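Local coordinates for protein glutaredoxin (Methanosarcina mazei, PDB 3NZN) that probably works as a thiol-disulfide oxidoreductase of the thioredoxin superfamily, reducing disulfides through a pair of cysteines at the start of a helix, at residues G13-G18 / F49-V54; V19-V24 / L45-D50; V33-T38 / S77-I82. All coordinates share one frame; numbering follows the deposited sequence.

Contact 1. Residues G13-G18 / F49-V54. With SO4 (sulfate ion), chain F.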
loop_
_atom_site.group_PDB
_atom_site.type_symbol
_atom_site.label_atom_id
_atom_site.label_comp_id
_atom_site.label_asym_id
_atom_site.label_seq_id
_atom_site.Cartn_x
_atom_site.Cartn_y
_atom_site.Cartn_z
ATOM N N GLY A 13 -1.207 -16.745 8.725
ATOM C CA GLY A 13 -1.604 -18.049 9.303
ATOM C C GLY A 13 -1.292 -19.155 8.320
ATOM O O GLY A 13 -1.354 -18.995 7.143
ATOM N N ASN A 14 -1.105 -20.341 8.906
ATOM C CA ASN A 14 -0.849 -21.571 8.138
ATOM C C ASN A 14 -1.674 -22.693 8.704
ATOM O O ASN A 14 -1.455 -23.080 9.787
ATOM C CB ASN A 14 0.683 -21.947 8.248
ATOM C CG ASN A 14 1.684 -20.880 7.656
ATOM O OD1 ASN A 14 1.415 -19.743 7.476
ATOM N ND2 ASN A 14 2.847 -21.394 7.256
ATOM N N HIS A 15 -2.624 -23.088 7.896
ATOM C CA HIS A 15 -3.462 -24.221 8.284
ATOM C C HIS A 15 -2.897 -25.463 7.599
ATOM O O HIS A 15 -2.985 -25.603 6.376
ATOM C CB HIS A 15 -4.893 -23.976 7.831
ATOM C CG HIS A 15 -5.508 -22.827 8.558
ATOM N ND1 HIS A 15 -6.854 -22.761 8.783
ATOM C CD2 HIS A 15 -4.966 -21.721 9.126
ATOM C CE1 HIS A 15 -7.126 -21.647 9.446
ATOM N NE2 HIS A 15 -5.998 -21.004 9.680
ATOM N N VAL A 16 -2.369 -26.394 8.376
ATOM C CA VAL A 16 -1.637 -27.527 7.882
ATOM C C VAL A 16 -2.057 -28.797 8.657
ATOM O O VAL A 16 -1.276 -29.736 8.840
ATOM C CB VAL A 16 -0.099 -27.358 7.797
ATOM C CG1 VAL A 16 0.446 -28.242 6.770
ATOM C CG2 VAL A 16 0.300 -25.919 7.609
ATOM N N SER A 17 -3.349 -28.895 8.959
ATOM C CA SER A 17 -3.914 -30.029 9.650
ATOM C C SER A 17 -5.121 -30.638 8.984
ATOM O O SER A 17 -5.815 -31.384 9.590
ATOM C CB SER A 17 -4.270 -29.586 11.084
ATOM O OG SER A 17 -3.179 -28.952 11.612
ATOM N N GLY A 18 -5.297 -30.314 7.714
ATOM C CA GLY A 18 -6.375 -30.876 6.925
ATOM C C GLY A 18 -5.863 -31.636 5.758
ATOM O O GLY A 18 -4.942 -32.448 5.924
ATOM N N PHE A 49 -3.799 -24.571 3.782
ATOM C CA PHE A 49 -3.490 -23.300 3.086
ATOM C C PHE A 49 -2.828 -22.358 4.102
ATOM O O PHE A 49 -2.985 -22.470 5.246
ATOM C CB PHE A 49 -4.755 -22.643 2.503
ATOM C CG PHE A 49 -5.700 -22.109 3.494
ATOM C CD1 PHE A 49 -5.751 -20.688 3.718
ATOM C CD2 PHE A 49 -6.582 -22.846 4.212
ATOM C CE1 PHE A 49 -6.637 -20.155 4.592
ATOM C CE2 PHE A 49 -7.466 -22.352 5.088
ATOM C CZ PHE A 49 -7.508 -20.943 5.309
ATOM N N ASP A 50 -2.094 -21.437 3.460
ATOM C CA ASP A 50 -1.554 -20.281 4.188
ATOM C C ASP A 50 -2.294 -19.036 3.719
ATOM O O ASP A 50 -2.724 -18.910 2.642
ATOM C CB ASP A 50 -0.088 -20.138 3.834
ATOM C CG ASP A 50 0.741 -21.275 4.240
ATOM O OD1 ASP A 50 0.327 -22.119 5.010
ATOM O OD2 ASP A 50 1.838 -21.309 3.729
ATOM N N TYR A 51 -2.244 -18.035 4.638
ATOM C CA TYR A 51 -2.741 -16.676 4.286
ATOM C C TYR A 51 -1.765 -15.634 4.912
ATOM O O TYR A 51 -1.108 -15.887 5.873
ATOM C CB TYR A 51 -4.154 -16.469 4.644
ATOM C CG TYR A 51 -4.477 -16.492 6.076
ATOM C CD1 TYR A 51 -4.499 -15.299 6.801
ATOM C CD2 TYR A 51 -4.620 -17.683 6.785
ATOM C CE1 TYR A 51 -4.760 -15.300 8.120
ATOM C CE2 TYR A 51 -4.893 -17.685 8.139
ATOM C CZ TYR A 51 -4.947 -16.473 8.790
ATOM O OH TYR A 51 -5.190 -16.419 10.121
ATOM N N VAL A 52 -1.753 -14.513 4.178
ATOM C CA VAL A 52 -0.866 -13.348 4.556
ATOM C C VAL A 52 -1.715 -12.120 4.397
ATOM O O VAL A 52 -2.365 -11.887 3.414
ATOM C CB VAL A 52 0.307 -13.289 3.564
ATOM C CG1 VAL A 52 1.206 -12.057 3.846
ATOM C CG2 VAL A 52 1.147 -14.587 3.661
ATOM N N TYR A 53 -1.623 -11.250 5.487
ATOM C CA TYR A 53 -2.249 -9.949 5.418
ATOM C C TYR A 53 -1.179 -8.898 5.060
ATOM O O TYR A 53 -0.323 -8.555 5.954
ATOM C CB TYR A 53 -2.900 -9.600 6.744
ATOM C CG TYR A 53 -4.114 -10.449 7.071
ATOM C CD1 TYR A 53 -5.033 -10.810 6.091
ATOM C CD2 TYR A 53 -4.350 -10.875 8.344
ATOM C CE1 TYR A 53 -6.132 -11.587 6.408
ATOM C CE2 TYR A 53 -5.476 -11.681 8.668
ATOM C CZ TYR A 53 -6.322 -12.015 7.686
ATOM O OH TYR A 53 -7.411 -12.842 7.990
ATOM N N VAL A 54 -1.105 -8.539 3.861
ATOM C CA VAL A 54 0.016 -7.773 3.331
ATOM C C VAL A 54 0.041 -6.336 4.067
ATOM O O VAL A 54 1.203 -5.872 4.293
ATOM C CB VAL A 54 -0.090 -7.577 1.842
ATOM C CG1 VAL A 54 0.951 -6.674 1.288
ATOM C CG2 VAL A 54 0.058 -8.962 1.088
HETATM S S SO4 F . -5.683 -18.724 12.654
HETATM O O1 SO4 F . -4.597 -19.566 13.277
HETATM O O2 SO4 F . -6.968 -19.398 12.857
HETATM O O3 SO4 F . -5.729 -17.461 13.236
HETATM O O4 SO4 F . -5.304 -18.772 11.204
HETATM O O HOH W 1 -0.524 -24.856 4.335
#

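Contact 2. Residues V19-V24 / L45-D50. With SO4 (sulfate ion), chain D.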
loop_
_atom_site.group_PDB
_atom_site.type_symbol
_atom_site.label_atom_id
_atom_site.label_comp_id
_atom_site.label_asym_id
_atom_site.label_seq_id
_atom_site.Cartn_x
_atom_site.Cartn_y
_atom_site.Cartn_z
ATOM N N VAL A 19 -6.450 -31.442 4.592
ATOM C CA VAL A 19 -6.071 -32.181 3.402
ATOM C C VAL A 19 -4.973 -31.547 2.640
ATOM O O VAL A 19 -5.057 -30.308 2.306
ATOM C CB VAL A 19 -7.325 -32.437 2.505
ATOM C CG1 VAL A 19 -6.910 -33.077 1.164
ATOM C CG2 VAL A 19 -8.398 -33.208 3.265
ATOM N N ASP A 20 -3.874 -32.262 2.402
ATOM C CA ASP A 20 -2.770 -31.699 1.620
ATOM C C ASP A 20 -3.183 -31.604 0.172
ATOM O O ASP A 20 -3.363 -32.635 -0.510
ATOM C CB ASP A 20 -1.555 -32.657 1.795
ATOM C CG ASP A 20 -0.379 -32.287 1.037
ATOM O OD1 ASP A 20 -0.268 -31.143 0.626
ATOM O OD2 ASP A 20 0.468 -33.214 0.873
ATOM N N ARG A 21 -3.268 -30.377 -0.354
ATOM C CA ARG A 21 -3.421 -30.102 -1.762
ATOM C C ARG A 21 -2.191 -29.340 -2.321
ATOM O O ARG A 21 -2.302 -28.676 -3.334
ATOM C CB ARG A 21 -4.701 -29.305 -2.034
ATOM C CG ARG A 21 -5.933 -29.982 -1.515
ATOM C CD ARG A 21 -6.202 -31.356 -2.174
ATOM N NE ARG A 21 -6.322 -31.161 -3.616
ATOM C CZ ARG A 21 -6.308 -32.197 -4.471
ATOM N NH1 ARG A 21 -6.127 -33.445 -4.045
ATOM N NH2 ARG A 21 -6.394 -31.929 -5.739
ATOM N N GLY A 22 -1.083 -29.474 -1.633
ATOM C CA GLY A 22 0.147 -28.783 -1.991
ATOM C C GLY A 22 0.152 -27.330 -1.484
ATOM O O GLY A 22 -0.588 -26.940 -0.618
ATOM N N LYS A 23 0.972 -26.499 -2.086
ATOM C CA LYS A 23 1.142 -25.130 -1.619
ATOM C C LYS A 23 -0.085 -24.345 -2.089
ATOM O O LYS A 23 -0.332 -24.222 -3.272
ATOM C CB LYS A 23 2.418 -24.543 -2.159
ATOM C CG LYS A 23 2.642 -23.083 -1.602
ATOM C CD LYS A 23 2.799 -22.978 -0.060
ATOM C CE LYS A 23 3.177 -21.590 0.372
ATOM N NZ LYS A 23 3.865 -21.675 1.643
ATOM N N VAL A 24 -0.799 -23.762 -1.161
ATOM C CA VAL A 24 -1.920 -22.909 -1.445
ATOM C C VAL A 24 -1.756 -21.673 -0.527
ATOM O O VAL A 24 -1.732 -21.842 0.659
ATOM C CB VAL A 24 -3.255 -23.597 -1.153
ATOM C CG1 VAL A 24 -4.498 -22.738 -1.377
ATOM C CG2 VAL A 24 -3.388 -24.940 -2.003
ATOM N N LEU A 45 -13.549 -25.938 2.839
ATOM C CA LEU A 45 -13.118 -27.052 1.946
ATOM C C LEU A 45 -12.228 -27.990 2.681
ATOM O O LEU A 45 -11.953 -29.101 2.206
ATOM C CB LEU A 45 -12.499 -26.525 0.684
ATOM C CG LEU A 45 -13.337 -25.753 -0.244
ATOM C CD1 LEU A 45 -12.533 -25.145 -1.408
ATOM C CD2 LEU A 45 -14.458 -26.574 -0.859
ATOM N N GLY A 46 -11.656 -27.585 3.850
ATOM C CA GLY A 46 -10.814 -28.541 4.633
ATOM C C GLY A 46 -9.409 -28.700 4.123
ATOM O O GLY A 46 -8.732 -29.620 4.538
ATOM N N VAL A 47 -8.993 -27.821 3.203
ATOM C CA VAL A 47 -7.658 -27.915 2.576
ATOM C C VAL A 47 -6.561 -27.213 3.470
ATOM O O VAL A 47 -6.889 -26.273 4.194
ATOM C CB VAL A 47 -7.648 -27.392 1.190
ATOM C CG1 VAL A 47 -8.634 -28.126 0.279
ATOM C CG2 VAL A 47 -7.875 -25.854 1.088
ATOM N N ASP A 48 -5.392 -27.682 3.358
ATOM C CA ASP A 48 -4.231 -26.967 3.940
ATOM C C ASP A 48 -4.053 -25.720 3.071
ATOM O O ASP A 48 -4.068 -25.690 1.880
ATOM C CB ASP A 48 -3.016 -27.807 3.877
ATOM C CG ASP A 48 -2.995 -28.979 4.757
ATOM O OD1 ASP A 48 -3.873 -29.145 5.564
ATOM O OD2 ASP A 48 -2.067 -29.842 4.521
ATOM N N PHE A 49 -3.799 -24.571 3.782
ATOM C CA PHE A 49 -3.490 -23.300 3.086
ATOM C C PHE A 49 -2.828 -22.358 4.102
ATOM O O PHE A 49 -2.985 -22.470 5.246
ATOM C CB PHE A 49 -4.755 -22.643 2.503
ATOM C CG PHE A 49 -5.700 -22.109 3.494
ATOM C CD1 PHE A 49 -5.751 -20.688 3.718
ATOM C CD2 PHE A 49 -6.582 -22.846 4.212
ATOM C CE1 PHE A 49 -6.637 -20.155 4.592
ATOM C CE2 PHE A 49 -7.466 -22.352 5.088
ATOM C CZ PHE A 49 -7.508 -20.943 5.309
ATOM N N ASP A 50 -2.094 -21.437 3.460
ATOM C CA ASP A 50 -1.554 -20.281 4.188
ATOM C C ASP A 50 -2.294 -19.036 3.719
ATOM O O ASP A 50 -2.724 -18.910 2.642
ATOM C CB ASP A 50 -0.088 -20.138 3.834
ATOM C CG ASP A 50 0.741 -21.275 4.240
ATOM O OD1 ASP A 50 0.327 -22.119 5.010
ATOM O OD2 ASP A 50 1.838 -21.309 3.729
HETATM S S SO4 D . 3.038 -28.395 -5.030
HETATM O O1 SO4 D . 4.468 -28.184 -4.906
HETATM O O2 SO4 D . 2.728 -29.625 -4.202
HETATM O O3 SO4 D . 2.652 -27.086 -4.364
HETATM O O4 SO4 D . 2.707 -28.523 -6.529
HETATM O O HOH W 2 0.058 -29.513 2.974
HETATM O O HOH W 3 -2.911 -27.811 0.558
#

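Contact 3. Residues V33-T38 / S77-I82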
loop_
_atom_site.group_PDB
_atom_site.type_symbol
_atom_site.label_atom_id
_atom_site.label_comp_id
_atom_site.label_asym_id
_atom_site.label_seq_id
_atom_site.Cartn_x
_atom_site.Cartn_y
_atom_site.Cartn_z
ATOM N N VAL A 33 -13.333 -7.646 2.965
ATOM C CA VAL A 33 -14.481 -8.586 3.076
ATOM C C VAL A 33 -14.348 -9.756 2.169
ATOM O O VAL A 33 -14.678 -10.873 2.563
ATOM C CB VAL A 33 -15.793 -7.765 2.773
ATOM C CG1 VAL A 33 -16.938 -8.636 2.471
ATOM C CG2 VAL A 33 -16.098 -6.786 3.902
ATOM N N TRP A 34 -13.894 -9.563 0.954
ATOM C CA TRP A 34 -13.763 -10.657 0.044
ATOM C C TRP A 34 -12.609 -11.575 0.350
ATOM O O TRP A 34 -12.643 -12.763 0.030
ATOM C CB TRP A 34 -13.814 -10.198 -1.375
ATOM C CG TRP A 34 -15.100 -9.539 -1.745
ATOM C CD1 TRP A 34 -15.324 -8.214 -1.888
ATOM C CD2 TRP A 34 -16.306 -10.227 -2.090
ATOM N NE1 TRP A 34 -16.618 -8.011 -2.292
ATOM C CE2 TRP A 34 -17.241 -9.226 -2.387
ATOM C CE3 TRP A 34 -16.714 -11.572 -2.087
ATOM C CZ2 TRP A 34 -18.526 -9.530 -2.763
ATOM C CZ3 TRP A 34 -17.994 -11.857 -2.512
ATOM C CH2 TRP A 34 -18.873 -10.855 -2.841
ATOM N N CYS A 35 -11.569 -11.012 0.965
ATOM C CA CYS A 35 -10.468 -11.815 1.458
ATOM C C CYS A 35 -10.983 -12.706 2.550
ATOM O O CYS A 35 -10.673 -13.916 2.598
ATOM C CB CYS A 35 -9.333 -10.986 1.960
ATOM S SG CYS A 35 -8.533 -9.910 0.778
ATOM N N LYS A 36 -11.811 -12.187 3.451
ATOM C CA LYS A 36 -12.329 -13.007 4.538
ATOM C C LYS A 36 -13.252 -14.115 3.998
ATOM O O LYS A 36 -13.226 -15.246 4.474
ATOM C CB LYS A 36 -13.058 -12.121 5.513
ATOM C CG LYS A 36 -12.309 -11.202 6.404
ATOM C CD LYS A 36 -10.902 -11.663 6.997
ATOM C CE LYS A 36 -9.894 -10.464 6.983
ATOM N NZ LYS A 36 -9.528 -10.110 5.551
ATOM N N LYS A 37 -14.014 -13.797 2.970
ATOM C CA LYS A 37 -14.879 -14.793 2.385
ATOM C C LYS A 37 -14.044 -15.886 1.709
ATOM O O LYS A 37 -14.423 -17.076 1.731
ATOM C CB LYS A 37 -15.766 -14.191 1.304
ATOM C CG LYS A 37 -16.916 -13.366 1.710
ATOM C CD LYS A 37 -18.210 -13.719 0.947
ATOM C CE LYS A 37 -19.495 -13.015 1.586
ATOM N NZ LYS A 37 -20.313 -13.858 2.643
ATOM N N THR A 38 -12.941 -15.555 1.071
ATOM C CA THR A 38 -12.022 -16.530 0.524
ATOM C C THR A 38 -11.380 -17.377 1.562
ATOM O O THR A 38 -11.340 -18.647 1.394
ATOM C CB THR A 38 -10.935 -15.782 -0.294
ATOM O OG1 THR A 38 -11.580 -14.980 -1.315
ATOM C CG2 THR A 38 -9.980 -16.779 -0.958
ATOM N N SER A 77 -3.823 -6.709 -6.473
ATOM C CA SER A 77 -5.143 -6.652 -5.899
ATOM C C SER A 77 -5.384 -7.899 -5.034
ATOM O O SER A 77 -4.656 -8.880 -5.124
ATOM C CB SER A 77 -6.179 -6.447 -6.927
ATOM O OG SER A 77 -6.235 -7.551 -7.828
ATOM N N PHE A 78 -6.421 -7.808 -4.232
ATOM C CA PHE A 78 -6.611 -8.747 -3.119
ATOM C C PHE A 78 -8.077 -9.156 -3.022
ATOM O O PHE A 78 -8.970 -8.317 -3.121
ATOM C CB PHE A 78 -6.203 -8.075 -1.793
ATOM C CG PHE A 78 -4.775 -7.651 -1.850
ATOM C CD1 PHE A 78 -3.747 -8.549 -1.604
ATOM C CD2 PHE A 78 -4.375 -6.357 -2.270
ATOM C CE1 PHE A 78 -2.451 -8.198 -1.732
ATOM C CE2 PHE A 78 -3.046 -6.033 -2.399
ATOM C CZ PHE A 78 -2.119 -6.913 -2.161
ATOM N N PRO A 79 -8.371 -10.456 -2.784
ATOM C CA PRO A 79 -7.382 -11.461 -2.584
ATOM C C PRO A 79 -6.717 -11.949 -3.864
ATOM O O PRO A 79 -7.313 -11.908 -4.925
ATOM C CB PRO A 79 -8.221 -12.636 -2.019
ATOM C CG PRO A 79 -9.608 -12.399 -2.557
ATOM C CD PRO A 79 -9.729 -10.871 -2.570
ATOM N N THR A 80 -5.483 -12.424 -3.745
ATOM C CA THR A 80 -4.824 -13.216 -4.790
ATOM C C THR A 80 -4.443 -14.541 -4.099
ATOM O O THR A 80 -3.695 -14.607 -3.158
ATOM C CB THR A 80 -3.597 -12.550 -5.335
ATOM O OG1 THR A 80 -3.954 -11.326 -5.989
ATOM C CG2 THR A 80 -2.906 -13.348 -6.313
ATOM N N THR A 81 -5.035 -15.637 -4.684
ATOM C CA THR A 81 -4.795 -16.979 -4.169
ATOM C C THR A 81 -3.961 -17.727 -5.177
ATOM O O THR A 81 -4.368 -17.794 -6.350
ATOM C CB THR A 81 -6.179 -17.694 -3.927
ATOM O OG1 THR A 81 -6.912 -16.945 -2.985
ATOM C CG2 THR A 81 -5.860 -19.088 -3.322
ATOM N N ILE A 82 -2.836 -18.214 -4.761
ATOM C CA ILE A 82 -1.861 -18.871 -5.655
ATOM C C ILE A 82 -1.829 -20.344 -5.269
ATOM O O ILE A 82 -1.515 -20.722 -4.160
ATOM C CB ILE A 82 -0.469 -18.213 -5.588
ATOM C CG1 ILE A 82 -0.569 -16.696 -5.862
ATOM C CG2 ILE A 82 0.428 -18.890 -6.636
ATOM C CD1 ILE A 82 0.660 -15.886 -5.383
#

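Contact 1. Residues G13-G18 / F49-V54
Strand 10-15 runs antiparallel to strand 49-53 here and lies between strands 2-4 and 49-53 in the mixed sheet of a thioredoxin-type fold. The two strand axes approach to 4.7 Å.

Four backbone hydrogen bonds hold the strands together. G13 and Y51 form one hydrogen-bonded pair, bonding in both directions; H15 and F49 form the next, where H15 N reaches F49 O at 2.7 Å, nearly along the C=O axis. Between them sits the non-hydrogen-bonded pair N14 and D50, whose flat side-chain ends stack on the face opposite H15, F49 and Y51, planes 21° apart. A water donates to both H15 O and D50 OD1, while D50 OD2 is taken by a salt bridge to K23.

H15, F49 and Y51 form an aromatic cluster on one face. The tyrosine ring stands with CG in the crowded position between backbone N and carbonyl carbon (chi1 65°), which swings it over G13; G13 CA makes a CH-pi contact 3.9 Å from the centroid of the Y51 ring. A CB on G13 would run into Y51 CE2. The H15 and F49 side chains point the same way, their rings inclined at 41°, with H15 ND1 3.8 Å from F49 CE2.

Polar tips meet a sulfate, probably from the crystallisation liquor and also bonded by K10. H15 NE2 donates to sulfate O4 at 2.8 Å, and Y51 OH donates to the same sulfate O4 at 2.6 Å.

Contact 2. Residues V19-V24 / L45-D50
D48 sets off toward the 19-24 loop. With CG anti to its own carbonyl carbon (chi1 -69°), the carboxylate lies against the V19-D20 backbone: OD1 accepts from the backbone N of G18, while D48 OD2 takes a water at 2.6 Å that also donates to D20 OD1. An alanine here would lose the carboxylate that holds G18 N and this water, and would probably loosen the loop. D20 OD1 and D48 OD2 are 4.5 Å apart, and the water between them probably softens their repulsion. D20 extends its own CG anti to the backbone N (chi1 177°), which lets OD1 receive G22 N from above the carboxylate plane and closes an Asx turn.

In the fold this is where the connection between strands 10-15 and 24-28 lies against the link from helix 33-45 to strand 49-53. G46 ends that helix in a Schellman motif, and its carbonyl accepts V19 N at 2.9 Å; D48 N returns a bond to V19 O, from above the carbonyl plane. D50 N meets V24 O nearly along the C=O axis, beginning the parallel pairing of 24-28 with 49-53.

R21 lays CG, anti to its carbonyl carbon, on V47 CG1, 3.7 Å away; the bends at chi2 and chi3 come beyond that contact. V24 CG1 packs on F49 CB. K23 starts away from the other segment, CG anti to its backbone N, then a bend at chi2 (62°) brings K23 NZ round to a salt bridge with D50 OD2 at 2.9 Å.

Contact 3. Residues V33-T38 / S77-I82
P79 presents its ring to the first turns of helix 33-45, and the sulfur of C35 lies along the N, CD and CB side of that ring. C35 SG is held anti to its carbonyl carbon (chi1 -61°), in disulfide linkage with C32, and comes to 3.6 Å from P79 N. F78 CB also touches this sulfur, its ring leading away from the helix. The peptide bond before P79 is cis, as in the cis-proline loop that faces the CxxC motif in thioredoxin-fold proteins; together with the C32-C35 disulfide at the helix start, this is consistent with a thioredoxin-type redox centre.

One turn along the helix, T38 crosses the proline obliquely. Its hydroxyl donates to W34 O at 2.8 Å, in the carbonyl plane, so this oxygen accepts from both T38 N and T38 OG1. The bond fixes the rotation of the threonine: OG1 is set 3.5 Å from P79 CG, and CG2, anti to the backbone N, points at T81. There the two threonines meet tip to tip, T38 CG2 lying 3.7 Å from T81 OG1. The W34 indole swings away, but W34 CB nears P79 CD and W34 O lies by P79 CG.

M26 of strand 24-28 touches T38, P79 and T81, while helix 59-72 covers F78 and T80 through V69. S77 and F78 pair antiparallel with a strand of the second subunit, continuing the sheet across the interface.

How the contacts relate
All three contacts reach one mixed sheet. Contacts 1 and 2 have centres about 9 Å apart, share F49 and D50, and follow one another: 13-18 leads directly into 19-24, and their partners 49-54 and 45-50 overlap at the start of strand 49-53. The two contacts touch at D48. Contact 3 lies across the chain's centre from contact 1, about 13 Å between centres, and about 15 Å from contact 2. Its helix 33-45 falls in the chain between the segments of the other two and leads into strand 49-53. Y53 and V54, at the end of 49-54, pack on K36 and F78, tying the sheet's middle to the probable redox site.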